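Local coordinates for imelysin-like protein (PDB 3PF0) that is of unknown function but belongs to the imelysin-like (peptidase M75) family and is a putative metalloendopeptidase, at residues F117-A122 with K205-N210. Sequence-based numbering, arbitrary orientation.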
ATOM      1  N   PHE A 117       4.674  -2.908   9.706  1.00 38.49           N
ATOM      2  CA  PHE A 117       5.605  -3.579  10.604  1.00 38.24           C
ATOM      3  C   PHE A 117       5.884  -4.993  10.127  1.00 41.64           C
ATOM      4  O   PHE A 117       5.221  -5.480   9.216  1.00 41.05           O
ATOM      5  CB  PHE A 117       5.012  -3.594  12.034  1.00 40.34           C
ATOM      6  CG  PHE A 117       3.690  -4.318  12.163  1.00 40.59           C
ATOM      7  CD1 PHE A 117       2.491  -3.670  11.877  1.00 42.09           C
ATOM      8  CD2 PHE A 117       3.640  -5.637  12.608  1.00 41.51           C
ATOM      9  CE1 PHE A 117       1.270  -4.345  11.985  1.00 42.86           C
ATOM     10  CE2 PHE A 117       2.418  -6.310  12.720  1.00 43.69           C
ATOM     11  CZ  PHE A 117       1.241  -5.656  12.420  1.00 41.56           C
ATOM     12  N   GLY A 118       6.850  -5.641  10.763  1.00 38.56           N
ATOM     13  CA  GLY A 118       7.193  -7.029  10.488  1.00 37.93           C
ATOM     14  C   GLY A 118       8.020  -7.318   9.251  1.00 40.55           C
ATOM     15  O   GLY A 118       8.899  -6.537   8.890  1.00 39.79           O
ATOM     16  N   PRO A 119       7.786  -8.498   8.627  1.00 37.49           N
ATOM     17  CA  PRO A 119       8.600  -8.933   7.475  1.00 36.78           C
ATOM     18  C   PRO A 119       8.795  -7.913   6.348  1.00 38.55           C
ATOM     19  O   PRO A 119       9.882  -7.887   5.767  1.00 36.38           O
ATOM     20  CB  PRO A 119       7.831 -10.142   6.941  1.00 38.34           C
ATOM     21  CG  PRO A 119       7.097 -10.658   8.094  1.00 43.56           C
ATOM     22  CD  PRO A 119       6.792  -9.525   8.997  1.00 39.43           C
ATOM     23  N   ALA A 120       7.767  -7.095   6.025  1.00 34.78           N
ATOM     24  CA  ALA A 120       7.884  -6.107   4.946  1.00 34.85           C
ATOM     25  C   ALA A 120       8.952  -5.030   5.258  1.00 40.64           C
ATOM     26  O   ALA A 120       9.522  -4.457   4.330  1.00 40.30           O
ATOM     27  CB  ALA A 120       6.535  -5.455   4.675  1.00 35.21           C
ATOM     28  N   THR A 121       9.270  -4.813   6.553  1.00 37.69           N
ATOM     29  CA  THR A 121      10.263  -3.827   6.982  1.00 37.54           C
ATOM     30  C   THR A 121      11.652  -4.458   7.183  1.00 42.74           C
ATOM     31  O   THR A 121      12.621  -3.720   7.353  1.00 44.47           O
ATOM     32  CB  THR A 121       9.818  -3.109   8.274  1.00 42.42           C
ATOM     33  OG1 THR A 121       9.833  -4.037   9.357  1.00 49.06           O
ATOM     34  CG2 THR A 121       8.453  -2.458   8.158  1.00 35.22           C
ATOM     35  N   ALA A 122      11.754  -5.802   7.187  1.00 38.29           N
ATOM     36  CA  ALA A 122      13.032  -6.498   7.383  1.00 38.13           C
ATOM     37  C   ALA A 122      13.999  -6.168   6.236  1.00 42.13           C
ATOM     38  O   ALA A 122      13.604  -6.200   5.065  1.00 40.55           O
ATOM     39  CB  ALA A 122      12.818  -8.005   7.496  1.00 38.51           C
ATOM     40  N   LYS A 205       5.554 -15.839   2.963  1.00 37.53           N
ATOM     41  CA  LYS A 205       6.020 -17.066   3.637  1.00 38.59           C
ATOM     42  C   LYS A 205       6.349 -16.813   5.112  1.00 42.36           C
ATOM     43  O   LYS A 205       6.073 -17.668   5.951  1.00 42.78           O
ATOM     44  CB  LYS A 205       7.248 -17.667   2.934  1.00 42.14           C
ATOM     45  CG  LYS A 205       6.915 -18.481   1.688  1.00 62.77           C
ATOM     46  CD  LYS A 205       8.089 -19.362   1.268  1.00 74.01           C
ATOM     47  N   ASN A 206       6.915 -15.626   5.415  1.00 37.91           N
ATOM     48  CA  ASN A 206       7.299 -15.181   6.757  1.00 38.19           C
ATOM     49  C   ASN A 206       6.063 -14.988   7.653  1.00 40.72           C
ATOM     50  O   ASN A 206       6.074 -15.433   8.799  1.00 40.97           O
ATOM     51  CB  ASN A 206       8.101 -13.872   6.654  1.00 37.68           C
ATOM     52  CG  ASN A 206       9.006 -13.568   7.827  1.00 56.28           C
ATOM     53  OD1 ASN A 206       8.669 -13.790   8.987  1.00 46.28           O
ATOM     54  ND2 ASN A 206      10.128 -12.919   7.551  1.00 52.72           N
ATOM     55  N   TRP A 207       5.016 -14.320   7.131  1.00 36.31           N
ATOM     56  CA  TRP A 207       3.754 -14.107   7.837  1.00 35.90           C
ATOM     57  C   TRP A 207       3.042 -15.444   8.094  1.00 39.49           C
ATOM     58  O   TRP A 207       2.511 -15.625   9.187  1.00 39.45           O
ATOM     59  CB  TRP A 207       2.846 -13.150   7.051  1.00 34.01           C
ATOM     60  CG  TRP A 207       2.954 -11.736   7.539  1.00 34.71           C
ATOM     61  CD1 TRP A 207       3.722 -10.742   7.005  1.00 36.71           C
ATOM     62  CD2 TRP A 207       2.401 -11.208   8.754  1.00 35.26           C
ATOM     63  NE1 TRP A 207       3.653  -9.617   7.791  1.00 36.14           N
ATOM     64  CE2 TRP A 207       2.833  -9.868   8.862  1.00 38.64           C
ATOM     65  CE3 TRP A 207       1.561 -11.733   9.754  1.00 37.57           C
ATOM     66  CZ2 TRP A 207       2.422  -9.031   9.910  1.00 38.73           C
ATOM     67  CZ3 TRP A 207       1.175 -10.912  10.803  1.00 39.61           C
ATOM     68  CH2 TRP A 207       1.598  -9.575  10.871  1.00 39.76           C
ATOM     69  N   GLN A 208       3.051 -16.376   7.099  1.00 36.04           N
ATOM     70  CA  GLN A 208       2.426 -17.701   7.220  0.50 37.07           C
ATOM     71  C   GLN A 208       3.097 -18.513   8.321  1.00 43.07           C
ATOM     72  O   GLN A 208       2.423 -19.244   9.047  1.00 44.28           O
ATOM     73  CB  GLN A 208       2.481 -18.471   5.889  0.50 38.05           C
ATOM     74  CG  GLN A 208       1.417 -18.017   4.889  0.50 48.42           C
ATOM     75  CD  GLN A 208       1.584 -18.566   3.491  0.50 56.32           C
ATOM     76  OE1 GLN A 208       2.688 -18.892   3.030  0.50 49.98           O
ATOM     77  NE2 GLN A 208       0.484 -18.619   2.757  0.50 42.65           N
ATOM     78  N   GLN A 209       4.419 -18.356   8.464  1.00 39.99           N
ATOM     79  CA  GLN A 209       5.224 -19.048   9.458  1.00 40.57           C
ATOM     80  C   GLN A 209       5.149 -18.406  10.844  1.00 43.41           C
ATOM     81  O   GLN A 209       4.985 -19.132  11.825  1.00 42.17           O
ATOM     82  CB  GLN A 209       6.695 -19.068   8.988  1.00 41.62           C
ATOM     83  CG  GLN A 209       7.662 -19.802   9.911  1.00 43.52           C
ATOM     84  CD  GLN A 209       7.440 -21.293   9.930  1.00 56.43           C
ATOM     85  OE1 GLN A 209       7.456 -21.966   8.897  1.00 54.58           O
ATOM     86  NE2 GLN A 209       7.277 -21.846  11.119  1.00 46.02           N
ATOM     87  N   ASN A 210       5.292 -17.061  10.928  1.00 39.39           N
ATOM     88  CA  ASN A 210       5.437 -16.367  12.212  1.00 40.15           C
ATOM     89  C   ASN A 210       4.277 -15.433  12.648  1.00 42.50           C
ATOM     90  O   ASN A 210       4.498 -14.626  13.552  1.00 41.19           O
ATOM     91  CB  ASN A 210       6.744 -15.536  12.171  1.00 40.66           C
ATOM     92  CG  ASN A 210       7.992 -16.324  11.817  1.00 50.57           C
ATOM     93  OD1 ASN A 210       8.381 -17.271  12.506  1.00 48.18           O
ATOM     94  ND2 ASN A 210       8.664 -15.932  10.744  1.00 34.28           N
TER
HETATM   95  O   HOH W   1       4.920  -7.153   7.097  1.00 27.09           O
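Pro119 wedges its ring between Asn206 and Trp207 on helix 183-214, joining the loop between helices 92-112 and 125-129 to one of the long helices of this all-helical imelysin fold. The tight part is Pro119 against the pyrrole end of the indole. Pro119 CD lies in van der Waals contact with Trp207 NE1 at 3.4 Å, beside the apolar contact of Pro119 CG with Trp207 CD1 at 3.5 Å, the pyrrolidine crossing the indole at about a right angle. At the far, six-membered end of the indole, Phe117 CE2 meets Trp207 CH2 at 3.8 Å, near the indole plane and at its edge; the ring planes are inclined at 69°. Tyr67 of helix 48-84 adds a second ring against Trp207, and Leu214 and Leu215 also touch the indole, so the buried tryptophan is shared by several parts of the fold. Asn206, partly exposed, forms the solvent side of the contact. With its amide carbon anti to the backbone N (chi1 -157°), Asn206 CG lies 3.5 Å from Pro119 CG, by van der Waals contact alone, while Asn210, one helical turn on, donates from ND2 to Asn206 OD1 (2.8 Å), from above the carbonyl plane. The polar link between loop and helix is a single water in the plane of the indole: it accepts from Trp207 NE1 (2.9 Å) and from Ala120 N, and donates to Phe117 O at 2.7 Å.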